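Local coordinates for protein 11S globulin subunit beta (Cucurbita maxima, PDB 2E9Q) that serves as a seed storage protein, a nutrient reservoir that when mature is a hexamer of subunits made of disulfide-linked acidic and basic chains, at residues D135-P140 and H145-R150; E216-A221 and K231-D236; V356-N361 and L377-N382. All coordinates share one frame; numbering follows the deposited sequence. Where two conformers were deposited one is given.

Contact 1 of 3, residues D135-P140 and H145-R150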
ATOM      1  N   ASP A 135       1.551   1.055 -30.499  1.00 41.50           N
ATOM      2  CA  ASP A 135       2.150   0.251 -29.451  1.00 38.81           C
ATOM      3  C   ASP A 135       2.065   0.964 -28.108  1.00 46.58           C
ATOM      4  O   ASP A 135       2.234   2.187 -28.012  1.00 46.15           O
ATOM      5  CB  ASP A 135       3.626  -0.056 -29.747  1.00 45.54           C
ATOM      6  CG  ASP A 135       3.803  -1.143 -30.808  1.00 50.14           C
ATOM      7  OD1 ASP A 135       2.850  -1.915 -31.040  1.00 41.78           O
ATOM      8  OD2 ASP A 135       4.901  -1.220 -31.399  1.00 47.85           O
ATOM      9  N   LEU A 136       1.794   0.173 -27.081  1.00 43.76           N
ATOM     10  CA  LEU A 136       1.719   0.636 -25.713  1.00 38.91           C
ATOM     11  C   LEU A 136       2.929  -0.068 -25.112  1.00 45.62           C
ATOM     12  O   LEU A 136       2.902  -1.289 -24.897  1.00 45.75           O
ATOM     13  CB  LEU A 136       0.425   0.138 -25.061  1.00 36.88           C
ATOM     14  CG  LEU A 136       0.079   0.559 -23.626  1.00 49.61           C
ATOM     15  CD1 LEU A 136       1.140   0.048 -22.666  1.00 52.45           C
ATOM     16  CD2 LEU A 136      -0.029   2.090 -23.546  1.00 48.03           C
ATOM     17  N   LEU A 137       3.993   0.690 -24.873  1.00 35.90           N
ATOM     18  CA  LEU A 137       5.215   0.139 -24.313  1.00 35.39           C
ATOM     19  C   LEU A 137       5.189   0.247 -22.798  1.00 44.76           C
ATOM     20  O   LEU A 137       4.584   1.163 -22.239  1.00 39.87           O
ATOM     21  CB  LEU A 137       6.434   0.897 -24.859  1.00 36.17           C
ATOM     22  CG  LEU A 137       6.409   1.098 -26.381  1.00 38.93           C
ATOM     23  CD1 LEU A 137       7.643   1.872 -26.856  1.00 40.00           C
ATOM     24  CD2 LEU A 137       6.352  -0.267 -27.052  1.00 44.09           C
ATOM     25  N   VAL A 138       5.865  -0.680 -22.135  1.00 38.15           N
ATOM     26  CA  VAL A 138       5.927  -0.679 -20.687  1.00 37.37           C
ATOM     27  C   VAL A 138       7.363  -0.440 -20.232  1.00 42.20           C
ATOM     28  O   VAL A 138       8.308  -0.921 -20.854  1.00 37.88           O
ATOM     29  CB  VAL A 138       5.432  -2.036 -20.117  1.00 40.44           C
ATOM     30  CG1 VAL A 138       5.639  -2.094 -18.594  1.00 33.68           C
ATOM     31  CG2 VAL A 138       3.967  -2.234 -20.472  1.00 35.36           C
ATOM     32  N   VAL A 139       7.520   0.316 -19.153  1.00 37.20           N
ATOM     33  CA  VAL A 139       8.838   0.569 -18.600  1.00 32.17           C
ATOM     34  C   VAL A 139       8.712   0.524 -17.084  1.00 39.71           C
ATOM     35  O   VAL A 139       8.266   1.488 -16.466  1.00 42.03           O
ATOM     36  CB  VAL A 139       9.393   1.948 -19.013  1.00 37.43           C
ATOM     37  CG1 VAL A 139      10.806   2.115 -18.473  1.00 38.46           C
ATOM     38  CG2 VAL A 139       9.389   2.088 -20.521  1.00 46.79           C
ATOM     39  N   PRO A 140       9.089  -0.610 -16.459  1.00 45.08           N
ATOM     40  CA  PRO A 140       8.991  -0.716 -14.996  1.00 37.98           C
ATOM     41  C   PRO A 140       9.896   0.304 -14.329  1.00 43.45           C
ATOM     42  O   PRO A 140      10.851   0.797 -14.942  1.00 40.52           O
ATOM     43  CB  PRO A 140       9.453  -2.147 -14.709  1.00 45.29           C
ATOM     44  CG  PRO A 140       9.105  -2.887 -15.969  1.00 46.44           C
ATOM     45  CD  PRO A 140       9.509  -1.892 -17.051  1.00 46.50           C
ATOM     46  N   HIS A 145      16.004   2.754 -20.158  1.00 44.72           N
ATOM     47  CA  HIS A 145      15.571   2.481 -21.508  1.00 43.99           C
ATOM     48  C   HIS A 145      15.967   3.631 -22.398  1.00 49.71           C
ATOM     49  O   HIS A 145      16.214   4.737 -21.922  1.00 50.57           O
ATOM     50  CB  HIS A 145      14.056   2.293 -21.551  1.00 45.28           C
ATOM     51  CG  HIS A 145      13.279   3.531 -21.233  1.00 50.61           C
ATOM     52  ND1 HIS A 145      12.365   4.078 -22.109  1.00 49.99           N
ATOM     53  CD2 HIS A 145      13.271   4.328 -20.135  1.00 53.56           C
ATOM     54  CE1 HIS A 145      11.831   5.159 -21.566  1.00 57.70           C
ATOM     55  NE2 HIS A 145      12.362   5.332 -20.369  1.00 48.52           N
ATOM     56  N   TRP A 146      16.045   3.355 -23.694  1.00 45.60           N
ATOM     57  CA  TRP A 146      16.398   4.361 -24.683  1.00 50.39           C
ATOM     58  C   TRP A 146      15.568   4.075 -25.926  1.00 49.93           C
ATOM     59  O   TRP A 146      15.213   2.925 -26.195  1.00 57.67           O
ATOM     60  CB  TRP A 146      17.893   4.305 -25.018  1.00 44.41           C
ATOM     61  CG  TRP A 146      18.374   2.952 -25.467  1.00 55.35           C
ATOM     62  CD1 TRP A 146      18.964   1.994 -24.692  1.00 53.33           C
ATOM     63  CD2 TRP A 146      18.303   2.405 -26.796  1.00 49.67           C
ATOM     64  NE1 TRP A 146      19.268   0.891 -25.450  1.00 51.51           N
ATOM     65  CE2 TRP A 146      18.876   1.112 -26.744  1.00 48.52           C
ATOM     66  CE3 TRP A 146      17.815   2.882 -28.021  1.00 45.61           C
ATOM     67  CZ2 TRP A 146      18.973   0.284 -27.877  1.00 47.74           C
ATOM     68  CZ3 TRP A 146      17.912   2.052 -29.156  1.00 56.67           C
ATOM     69  CH2 TRP A 146      18.491   0.768 -29.067  1.00 41.76           C
ATOM     70  N   MET A 147      15.230   5.119 -26.666  1.00 45.11           N
ATOM     71  CA  MET A 147      14.440   4.939 -27.865  1.00 41.93           C
ATOM     72  C   MET A 147      15.044   5.694 -29.031  1.00 48.67           C
ATOM     73  O   MET A 147      15.603   6.784 -28.862  1.00 46.30           O
ATOM     74  CB  MET A 147      13.002   5.388 -27.617  0.50 42.52           C
ATOM     75  CG  MET A 147      12.277   4.505 -26.612  0.50 50.68           C
ATOM     76  SD  MET A 147      10.616   5.047 -26.235  0.50 52.15           S
ATOM     77  CE  MET A 147      10.921   6.030 -24.770  0.50 48.67           C
ATOM     78  N   TYR A 148      14.945   5.081 -30.207  1.00 47.36           N
ATOM     79  CA  TYR A 148      15.487   5.632 -31.430  1.00 40.88           C
ATOM     80  C   TYR A 148      14.416   5.667 -32.506  1.00 43.67           C
ATOM     81  O   TYR A 148      13.626   4.739 -32.643  1.00 51.61           O
ATOM     82  CB  TYR A 148      16.661   4.775 -31.903  1.00 49.25           C
ATOM     83  CG  TYR A 148      17.147   5.111 -33.292  1.00 49.25           C
ATOM     84  CD1 TYR A 148      18.012   6.182 -33.513  1.00 57.43           C
ATOM     85  CD2 TYR A 148      16.717   4.372 -34.393  1.00 60.83           C
ATOM     86  CE1 TYR A 148      18.439   6.510 -34.802  1.00 59.63           C
ATOM     87  CE2 TYR A 148      17.134   4.691 -35.686  1.00 56.44           C
ATOM     88  CZ  TYR A 148      17.996   5.760 -35.879  1.00 55.79           C
ATOM     89  OH  TYR A 148      18.410   6.072 -37.148  1.00 62.51           O
ATOM     90  N   ASN A 149      14.394   6.751 -33.264  1.00 44.74           N
ATOM     91  CA  ASN A 149      13.437   6.909 -34.342  1.00 51.60           C
ATOM     92  C   ASN A 149      14.133   6.429 -35.616  1.00 60.09           C
ATOM     93  O   ASN A 149      15.195   6.939 -35.978  1.00 51.94           O
ATOM     94  CB  ASN A 149      13.047   8.384 -34.476  1.00 45.78           C
ATOM     95  CG  ASN A 149      12.007   8.619 -35.551  1.00 52.80           C
ATOM     96  OD1 ASN A 149      11.367   7.683 -36.031  1.00 48.85           O
ATOM     97  ND2 ASN A 149      11.820   9.886 -35.928  1.00 48.07           N
ATOM     98  N   ARG A 150      13.545   5.436 -36.277  1.00 61.73           N
ATOM     99  CA  ARG A 150      14.121   4.907 -37.510  1.00 68.27           C
ATOM    100  C   ARG A 150      13.188   5.168 -38.688  1.00 67.07           C
ATOM    101  O   ARG A 150      13.390   4.648 -39.782  1.00 67.82           O
ATOM    102  CB  ARG A 150      14.405   3.400 -37.373  1.00 68.67           C
ATOM    103  CG  ARG A 150      13.211   2.462 -37.532  1.00 74.24           C
ATOM    104  CD  ARG A 150      13.682   1.006 -37.367  1.00 86.14           C
ATOM    105  NE  ARG A 150      12.786   0.004 -37.953  1.00 86.69           N
ATOM    106  CZ  ARG A 150      11.623  -0.382 -37.432  1.00 86.50           C
ATOM    107  NH1 ARG A 150      11.182   0.143 -36.296  1.00 75.84           N
ATOM    108  NH2 ARG A 150      10.899  -1.308 -38.050  1.00 84.25           N
TER
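Val139, beta-branched as suits a strand, lays both its methyl groups over one face of the His145 imidazole, whose flatness suits the pair. CG1 stands 4.0 Å from the ring centroid, 21° off the ring normal and displaced toward the rim; its nearest ring atom is CD2 of His145, 3.7 Å away, and the contact is a CH-pi interaction. The second methyl, Val139 CG2, sits above the same face at the ND1 corner, 3.9 Å from that atom. His145 can offer its flat side because CG lies between the backbone N and the carbonyl carbon (chi1 67°), and the two side chains cross at nearly a right angle. With an alanine here, the methyls of Val139 would probably lose the surface they rest on, leaving a gap between the strands. Further along, Leu137 CD1 faces Met147 SD at 4.4 Å, a loose and doubtful touch, since Met147 was modelled in two conformers.

No hydrogen bond links the two strands, since they belong to facing sheets of the N-terminal cupin barrel. Strand 135-139 pairs with strands 85-91 and 287-289, while 145-149 lies between 74-81 and 93-98. Ile87 packs against His145 and Met147, and Arg96 against Leu137 and Val139.

Contact 2 of 3, residues E216-A221 and K231-D236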
ATOM      1  N   GLU A 216      38.478  10.175 -10.076  1.00 56.50           N
ATOM      2  CA  GLU A 216      39.179   8.961  -9.656  1.00 68.19           C
ATOM      3  C   GLU A 216      38.249   7.755  -9.624  1.00 64.58           C
ATOM      4  O   GLU A 216      38.449   6.783 -10.356  1.00 61.61           O
ATOM      5  CB  GLU A 216      39.804   9.170  -8.268  1.00 72.30           C
ATOM      6  CG  GLU A 216      40.093   7.888  -7.478  1.00 94.68           C
ATOM      7  CD  GLU A 216      41.358   7.158  -7.917  1.00102.67           C
ATOM      8  OE1 GLU A 216      41.419   6.681  -9.074  1.00111.86           O
ATOM      9  OE2 GLU A 216      42.299   7.059  -7.096  1.00106.18           O
ATOM     10  N   PHE A 217      37.228   7.825  -8.777  1.00 61.05           N
ATOM     11  CA  PHE A 217      36.282   6.731  -8.647  1.00 49.89           C
ATOM     12  C   PHE A 217      35.878   6.157  -9.988  1.00 52.36           C
ATOM     13  O   PHE A 217      35.913   4.948 -10.181  1.00 52.19           O
ATOM     14  CB  PHE A 217      35.044   7.199  -7.892  1.00 53.31           C
ATOM     15  CG  PHE A 217      35.222   7.240  -6.403  1.00 58.46           C
ATOM     16  CD1 PHE A 217      36.490   7.143  -5.835  1.00 48.84           C
ATOM     17  CD2 PHE A 217      34.120   7.372  -5.564  1.00 54.82           C
ATOM     18  CE1 PHE A 217      36.657   7.177  -4.459  1.00 44.79           C
ATOM     19  CE2 PHE A 217      34.278   7.406  -4.184  1.00 57.33           C
ATOM     20  CZ  PHE A 217      35.551   7.307  -3.631  1.00 63.60           C
ATOM     21  N   LEU A 218      35.504   7.019 -10.921  1.00 52.14           N
ATOM     22  CA  LEU A 218      35.086   6.535 -12.225  1.00 57.23           C
ATOM     23  C   LEU A 218      36.223   5.919 -13.035  1.00 61.04           C
ATOM     24  O   LEU A 218      35.987   5.062 -13.890  1.00 64.95           O
ATOM     25  CB  LEU A 218      34.405   7.658 -13.011  1.00 52.63           C
ATOM     26  CG  LEU A 218      33.128   8.187 -12.344  1.00 52.80           C
ATOM     27  CD1 LEU A 218      32.462   9.208 -13.246  1.00 43.58           C
ATOM     28  CD2 LEU A 218      32.177   7.034 -12.057  1.00 44.88           C
ATOM     29  N   GLU A 219      37.452   6.352 -12.771  1.00 64.87           N
ATOM     30  CA  GLU A 219      38.611   5.810 -13.476  1.00 68.25           C
ATOM     31  C   GLU A 219      38.809   4.376 -13.020  1.00 66.38           C
ATOM     32  O   GLU A 219      38.990   3.467 -13.834  1.00 71.03           O
ATOM     33  CB  GLU A 219      39.862   6.629 -13.161  1.00 70.60           C
ATOM     34  CG  GLU A 219      39.881   8.003 -13.805  1.00 79.70           C
ATOM     35  CD  GLU A 219      40.976   8.893 -13.252  1.00 79.47           C
ATOM     36  OE1 GLU A 219      41.163  10.005 -13.784  1.00 78.87           O
ATOM     37  OE2 GLU A 219      41.646   8.485 -12.279  1.00 87.90           O
ATOM     38  N   GLU A 220      38.768   4.180 -11.708  1.00 61.15           N
ATOM     39  CA  GLU A 220      38.922   2.856 -11.137  1.00 64.49           C
ATOM     40  C   GLU A 220      37.718   1.990 -11.509  1.00 67.15           C
ATOM     41  O   GLU A 220      37.867   0.886 -12.031  1.00 64.82           O
ATOM     42  CB  GLU A 220      39.030   2.955  -9.624  1.00 63.28           C
ATOM     43  CG  GLU A 220      39.327   1.638  -8.958  1.00 73.98           C
ATOM     44  CD  GLU A 220      39.329   1.747  -7.457  1.00 79.06           C
ATOM     45  OE1 GLU A 220      39.958   2.689  -6.930  1.00 83.75           O
ATOM     46  OE2 GLU A 220      38.706   0.886  -6.804  1.00 88.74           O
ATOM     47  N   ALA A 221      36.522   2.507 -11.245  1.00 65.59           N
ATOM     48  CA  ALA A 221      35.290   1.791 -11.541  1.00 64.62           C
ATOM     49  C   ALA A 221      35.259   1.219 -12.955  1.00 69.05           C
ATOM     50  O   ALA A 221      35.008   0.026 -13.140  1.00 64.39           O
ATOM     51  CB  ALA A 221      34.094   2.706 -11.329  1.00 61.15           C
ATOM     52  N   LYS A 231      34.316  12.520 -20.880  1.00 59.39           N
ATOM     53  CA  LYS A 231      33.354  12.221 -21.930  1.00 58.03           C
ATOM     54  C   LYS A 231      32.112  11.630 -21.261  1.00 65.47           C
ATOM     55  O   LYS A 231      30.976  11.929 -21.628  1.00 55.35           O
ATOM     56  CB  LYS A 231      33.951  11.210 -22.904  1.00 62.83           C
ATOM     57  CG  LYS A 231      34.927  11.803 -23.911  1.00 63.64           C
ATOM     58  CD  LYS A 231      34.182  12.573 -24.992  1.00 63.66           C
ATOM     59  CE  LYS A 231      35.085  12.904 -26.167  1.00 61.13           C
ATOM     60  NZ  LYS A 231      34.308  13.421 -27.331  1.00 71.05           N
ATOM     61  N   LEU A 232      32.359  10.795 -20.260  1.00 59.45           N
ATOM     62  CA  LEU A 232      31.306  10.139 -19.509  1.00 60.17           C
ATOM     63  C   LEU A 232      30.439  11.192 -18.826  1.00 59.84           C
ATOM     64  O   LEU A 232      29.221  11.210 -18.992  1.00 57.65           O
ATOM     65  CB  LEU A 232      31.941   9.224 -18.466  1.00 59.73           C
ATOM     66  CG  LEU A 232      31.075   8.236 -17.694  1.00 62.54           C
ATOM     67  CD1 LEU A 232      30.359   7.309 -18.669  1.00 64.56           C
ATOM     68  CD2 LEU A 232      31.962   7.448 -16.735  1.00 53.17           C
ATOM     69  N   LYS A 233      31.083  12.073 -18.069  1.00 58.13           N
ATOM     70  CA  LYS A 233      30.382  13.131 -17.354  1.00 56.59           C
ATOM     71  C   LYS A 233      29.624  14.084 -18.278  1.00 57.13           C
ATOM     72  O   LYS A 233      28.676  14.738 -17.850  1.00 53.49           O
ATOM     73  CB  LYS A 233      31.368  13.934 -16.506  1.00 57.19           C
ATOM     74  CG  LYS A 233      32.091  13.128 -15.436  1.00 60.91           C
ATOM     75  CD  LYS A 233      32.744  14.065 -14.433  1.00 51.74           C
ATOM     76  CE  LYS A 233      33.314  13.315 -13.250  1.00 55.33           C
ATOM     77  NZ  LYS A 233      33.766  14.247 -12.182  1.00 51.69           N
ATOM     78  N   GLY A 234      30.051  14.169 -19.534  1.00 53.05           N
ATOM     79  CA  GLY A 234      29.389  15.045 -20.482  1.00 57.80           C
ATOM     80  C   GLY A 234      29.248  16.493 -20.037  1.00 61.24           C
ATOM     81  O   GLY A 234      28.244  17.137 -20.326  1.00 63.82           O
ATOM     82  N   GLU A 235      30.250  17.015 -19.342  1.00 65.65           N
ATOM     83  CA  GLU A 235      30.201  18.394 -18.867  1.00 78.71           C
ATOM     84  C   GLU A 235      29.903  19.387 -19.995  1.00 80.53           C
ATOM     85  O   GLU A 235      29.411  20.487 -19.744  1.00 78.97           O
ATOM     86  CB  GLU A 235      31.532  18.774 -18.209  1.00 86.51           C
ATOM     87  CG  GLU A 235      31.901  17.958 -16.972  1.00 96.35           C
ATOM     88  CD  GLU A 235      31.068  18.325 -15.755  1.00 92.87           C
ATOM     89  OE1 GLU A 235      31.250  17.691 -14.691  1.00 87.64           O
ATOM     90  OE2 GLU A 235      30.235  19.250 -15.862  1.00 97.16           O
ATOM     91  N   ASP A 236      30.185  18.987 -21.232  1.00 78.01           N
ATOM     92  CA  ASP A 236      29.977  19.853 -22.387  1.00 77.86           C
ATOM     93  C   ASP A 236      28.897  19.468 -23.379  1.00 75.16           C
ATOM     94  O   ASP A 236      28.797  20.077 -24.442  1.00 75.58           O
ATOM     95  CB  ASP A 236      31.288  20.004 -23.150  1.00 87.95           C
ATOM     96  CG  ASP A 236      32.159  21.087 -22.579  1.00 98.41           C
ATOM     97  OD1 ASP A 236      32.471  21.024 -21.368  1.00100.86           O
ATOM     98  OD2 ASP A 236      32.526  22.006 -23.344  1.00107.31           O
TER
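Leu218 turns CG away from its carbonyl carbon (chi1 -62°), Leu232 turns CG away from its backbone N (chi1 -170°), and the result is that one terminal methyl of each leucine enters the gap between two short helices. Leu218 CD1 and Leu232 CD2 meet there at 3.9 Å, the side chains crossing at a slant. The same Leu218 methyl also lies 4.2 Å from CE of Lys233. The CB of Lys233 points neither toward nor away from helix 216-221, yet the chain runs out extended beyond CG and carries CE obliquely across the Leu218 methyl. Lysine suits this edge position: its methylene chain adds apolar cover, while NZ continues past the leucine to a salt bridge with Asp215 OD1 and a hydrogen bond with Phe213 O, both shortly before Glu216. The amine thus fastens the end of the second helix to the start of the first.

Leucine suits the two central places because its branched end fills the space between helices whose nearest CA atoms, those of Leu218 and Leu232, are 9.0 Å apart. Phe210 closes over both leucines, and Val229 adds to the patch around Leu218. Where helix 226-233 stops, Gly234 takes a positive phi of 54°, a turn that a residue without CB makes easily.

A second subunit packs against both helices. Glu220 OE1 forms a salt bridge with Arg388 of that subunit, Phe217 packs on its Ile386 and Leu232 on its Tyr429. The pair consists of two consecutive short helices joined by a three-residue link and packed through a small leucine core; such helical extensions beyond the cupin barrel, reaching onto the next subunit, are characteristic of the trimers of seed storage globulins.

Contact 3 of 3, residues V356-N361 and L377-N382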
ATOM      1  N   VAL A 356     -17.131  16.764 -23.206  1.00 51.74           N
ATOM      2  CA  VAL A 356     -17.083  15.837 -22.087  1.00 46.33           C
ATOM      3  C   VAL A 356     -17.663  16.436 -20.816  1.00 47.26           C
ATOM      4  O   VAL A 356     -17.391  17.591 -20.488  1.00 48.63           O
ATOM      5  CB  VAL A 356     -15.637  15.420 -21.786  1.00 36.20           C
ATOM      6  CG1 VAL A 356     -15.616  14.425 -20.635  1.00 41.12           C
ATOM      7  CG2 VAL A 356     -14.999  14.819 -23.029  1.00 39.53           C
ATOM      8  N   GLN A 357     -18.456  15.640 -20.105  1.00 43.94           N
ATOM      9  CA  GLN A 357     -19.043  16.061 -18.846  1.00 41.68           C
ATOM     10  C   GLN A 357     -18.707  15.031 -17.779  1.00 48.20           C
ATOM     11  O   GLN A 357     -18.782  13.819 -18.020  1.00 49.03           O
ATOM     12  CB  GLN A 357     -20.562  16.208 -18.952  1.00 44.96           C
ATOM     13  CG  GLN A 357     -21.029  17.334 -19.869  1.00 52.47           C
ATOM     14  CD  GLN A 357     -22.445  17.797 -19.557  1.00 54.00           C
ATOM     15  OE1 GLN A 357     -23.343  16.988 -19.337  1.00 50.80           O
ATOM     16  NE2 GLN A 357     -22.645  19.108 -19.540  1.00 64.43           N
ATOM     17  N   VAL A 358     -18.328  15.524 -16.605  1.00 40.18           N
ATOM     18  CA  VAL A 358     -17.965  14.677 -15.482  1.00 38.14           C
ATOM     19  C   VAL A 358     -18.758  15.139 -14.269  1.00 45.31           C
ATOM     20  O   VAL A 358     -18.874  16.336 -14.018  1.00 43.83           O
ATOM     21  CB  VAL A 358     -16.457  14.795 -15.175  1.00 42.29           C
ATOM     22  CG1 VAL A 358     -16.081  13.847 -14.047  1.00 37.70           C
ATOM     23  CG2 VAL A 358     -15.636  14.511 -16.440  1.00 37.47           C
ATOM     24  N   VAL A 359     -19.300  14.190 -13.514  1.00 44.75           N
ATOM     25  CA  VAL A 359     -20.096  14.522 -12.347  1.00 41.47           C
ATOM     26  C   VAL A 359     -19.546  13.841 -11.112  1.00 49.14           C
ATOM     27  O   VAL A 359     -19.055  12.709 -11.179  1.00 45.92           O
ATOM     28  CB  VAL A 359     -21.574  14.108 -12.561  1.00 42.59           C
ATOM     29  CG1 VAL A 359     -22.391  14.396 -11.319  1.00 42.25           C
ATOM     30  CG2 VAL A 359     -22.151  14.861 -13.757  1.00 43.88           C
ATOM     31  N   ASP A 360     -19.625  14.524  -9.974  1.00 45.68           N
ATOM     32  CA  ASP A 360     -19.102  13.953  -8.744  1.00 38.66           C
ATOM     33  C   ASP A 360     -20.186  13.386  -7.850  1.00 40.01           C
ATOM     34  O   ASP A 360     -21.343  13.273  -8.255  1.00 41.60           O
ATOM     35  CB  ASP A 360     -18.250  14.986  -7.994  1.00 48.64           C
ATOM     36  CG  ASP A 360     -19.065  16.164  -7.456  1.00 53.10           C
ATOM     37  OD1 ASP A 360     -18.422  17.160  -7.077  1.00 47.52           O
ATOM     38  OD2 ASP A 360     -20.322  16.094  -7.396  1.00 45.30           O
ATOM     39  N   ASN A 361     -19.797  13.003  -6.640  1.00 38.89           N
ATOM     40  CA  ASN A 361     -20.718  12.409  -5.679  1.00 43.58           C
ATOM     41  C   ASN A 361     -21.762  13.384  -5.136  1.00 46.92           C
ATOM     42  O   ASN A 361     -22.745  12.971  -4.509  1.00 45.10           O
ATOM     43  CB  ASN A 361     -19.925  11.790  -4.526  1.00 45.32           C
ATOM     44  CG  ASN A 361     -19.020  12.799  -3.831  1.00 45.48           C
ATOM     45  OD1 ASN A 361     -19.259  13.179  -2.687  1.00 45.66           O
ATOM     46  ND2 ASN A 361     -17.985  13.233  -4.522  1.00 38.38           N
ATOM     47  N   LEU A 377      -7.278  15.015 -19.878  1.00 42.20           N
ATOM     48  CA  LEU A 377      -8.337  15.169 -18.893  1.00 37.22           C
ATOM     49  C   LEU A 377      -8.208  13.984 -17.934  1.00 39.35           C
ATOM     50  O   LEU A 377      -8.282  12.834 -18.351  1.00 46.16           O
ATOM     51  CB  LEU A 377      -9.725  15.163 -19.538  1.00 31.76           C
ATOM     52  CG  LEU A 377     -10.873  15.220 -18.508  1.00 41.28           C
ATOM     53  CD1 LEU A 377     -10.853  16.550 -17.749  1.00 41.36           C
ATOM     54  CD2 LEU A 377     -12.201  15.044 -19.208  1.00 34.96           C
ATOM     55  N   MET A 378      -7.994  14.284 -16.656  1.00 40.32           N
ATOM     56  CA  MET A 378      -7.833  13.280 -15.609  1.00 34.60           C
ATOM     57  C   MET A 378      -9.209  13.036 -15.029  1.00 42.62           C
ATOM     58  O   MET A 378      -9.802  13.948 -14.458  1.00 50.03           O
ATOM     59  CB  MET A 378      -6.901  13.841 -14.525  1.00 46.37           C
ATOM     60  CG  MET A 378      -6.052  12.843 -13.738  1.00 58.96           C
ATOM     61  SD  MET A 378      -6.926  11.711 -12.633  1.00 58.61           S
ATOM     62  CE  MET A 378      -7.101  12.721 -11.184  1.00 52.78           C
ATOM     63  N   ILE A 379      -9.741  11.827 -15.206  1.00 43.53           N
ATOM     64  CA  ILE A 379     -11.050  11.475 -14.664  1.00 31.95           C
ATOM     65  C   ILE A 379     -10.845  10.650 -13.394  1.00 44.61           C
ATOM     66  O   ILE A 379     -10.385   9.504 -13.453  1.00 40.77           O
ATOM     67  CB  ILE A 379     -11.863  10.621 -15.640  1.00 44.88           C
ATOM     68  CG1 ILE A 379     -11.903  11.278 -17.024  1.00 48.36           C
ATOM     69  CG2 ILE A 379     -13.255  10.381 -15.072  1.00 33.83           C
ATOM     70  CD1 ILE A 379     -12.848  12.436 -17.132  1.00 57.77           C
ATOM     71  N   PRO A 380     -11.192  11.215 -12.225  1.00 46.05           N
ATOM     72  CA  PRO A 380     -11.027  10.493 -10.958  1.00 39.17           C
ATOM     73  C   PRO A 380     -11.885   9.228 -10.816  1.00 43.34           C
ATOM     74  O   PRO A 380     -12.985   9.123 -11.370  1.00 37.85           O
ATOM     75  CB  PRO A 380     -11.401  11.538  -9.903  1.00 34.82           C
ATOM     76  CG  PRO A 380     -11.107  12.846 -10.580  1.00 40.34           C
ATOM     77  CD  PRO A 380     -11.602  12.612 -11.983  1.00 44.63           C
ATOM     78  N   GLN A 381     -11.351   8.280 -10.055  1.00 39.59           N
ATOM     79  CA  GLN A 381     -12.015   7.033  -9.753  1.00 39.47           C
ATOM     80  C   GLN A 381     -13.434   7.329  -9.251  1.00 43.81           C
ATOM     81  O   GLN A 381     -13.639   8.222  -8.410  1.00 32.80           O
ATOM     82  CB  GLN A 381     -11.219   6.298  -8.663  1.00 42.72           C
ATOM     83  CG  GLN A 381     -11.841   4.987  -8.182  1.00 47.77           C
ATOM     84  CD  GLN A 381     -11.222   4.479  -6.881  1.00 52.89           C
ATOM     85  OE1 GLN A 381     -11.568   3.403  -6.403  1.00 46.21           O
ATOM     86  NE2 GLN A 381     -10.311   5.263  -6.303  1.00 48.98           N
ATOM     87  N   ASN A 382     -14.397   6.586  -9.795  1.00 36.91           N
ATOM     88  CA  ASN A 382     -15.818   6.681  -9.444  1.00 42.77           C
ATOM     89  C   ASN A 382     -16.600   7.878  -9.973  1.00 37.91           C
ATOM     90  O   ASN A 382     -17.823   7.915  -9.844  1.00 43.27           O
ATOM     91  CB  ASN A 382     -16.018   6.622  -7.925  1.00 46.91           C
ATOM     92  CG  ASN A 382     -15.454   5.368  -7.313  1.00 55.10           C
ATOM     93  OD1 ASN A 382     -15.747   4.255  -7.756  1.00 54.15           O
ATOM     94  ND2 ASN A 382     -14.637   5.538  -6.279  1.00 63.47           N
TER
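Just past Val358, whose CG2 methyl meets Ile379 CD1, the carboxylate oxygen OD2 of Asp360 is gripped by two backbone N-H groups, those of Phe362 and Gln364. An aspartate suits this place, its short side chain reaching forward to the N-H groups of the turn that follows the strand; the bond to Phe362, two residues on, makes an Asx turn.

The contact itself is wholly apolar. Val358 CG2 and Ile379 CD1 approach to 3.5 Å, a close methyl-methyl contact. Ile379 does not aim CB at its partner; CG1 stands anti to the carbonyl carbon (chi1 -51°), and CD1 at the end of that branch then reaches the valine. Two residues back on the same face, Val356 CG1 lies 3.8 Å from Leu377 CD2, the two side chains sliding past each other in opposite directions.

Strands 356-359 and 377-379 belong to the two facing sheets of the C-terminal cupin barrel, with segment axes 9.7 Å apart and inclined at 33°. Branched aliphatic residues suit such an interior, as they are compact enough to fill it from both walls. Val356 also lies about 4 Å, side chain to side chain, from Lys387, a residue assigned to magnesium binding.

Leu32 covers Val358 and Pro380. On the reverse side of strand 353-359, Gln357 OE1 accepts a hydrogen bond from Ala214 N of the third subunit, and Val359 packs on that subunit's Ile209.

Overall arrangement
Contacts 1 and 3 are core contacts of the N- and C-terminal cupin barrels, each joining strands of facing sheets without a hydrogen bond, while contact 2 is peripheral, at the subunit interface. Contact 1 mixes an aromatic face with methyl groups, whereas contact 3 is aliphatic throughout. Contact 2 joins helices, and its apolar centre carries a charged lysine at the edge. Its centre lies about 49 Å from that of contact 3, across the chain's centre; its leucines are covered by Phe210 and Phe213 and, at Leu232, by a second subunit. The trimer brings the regions together: Phe213, which holds the lysine in contact 2, packs in its third-subunit copy against Gln357 beside contact 3.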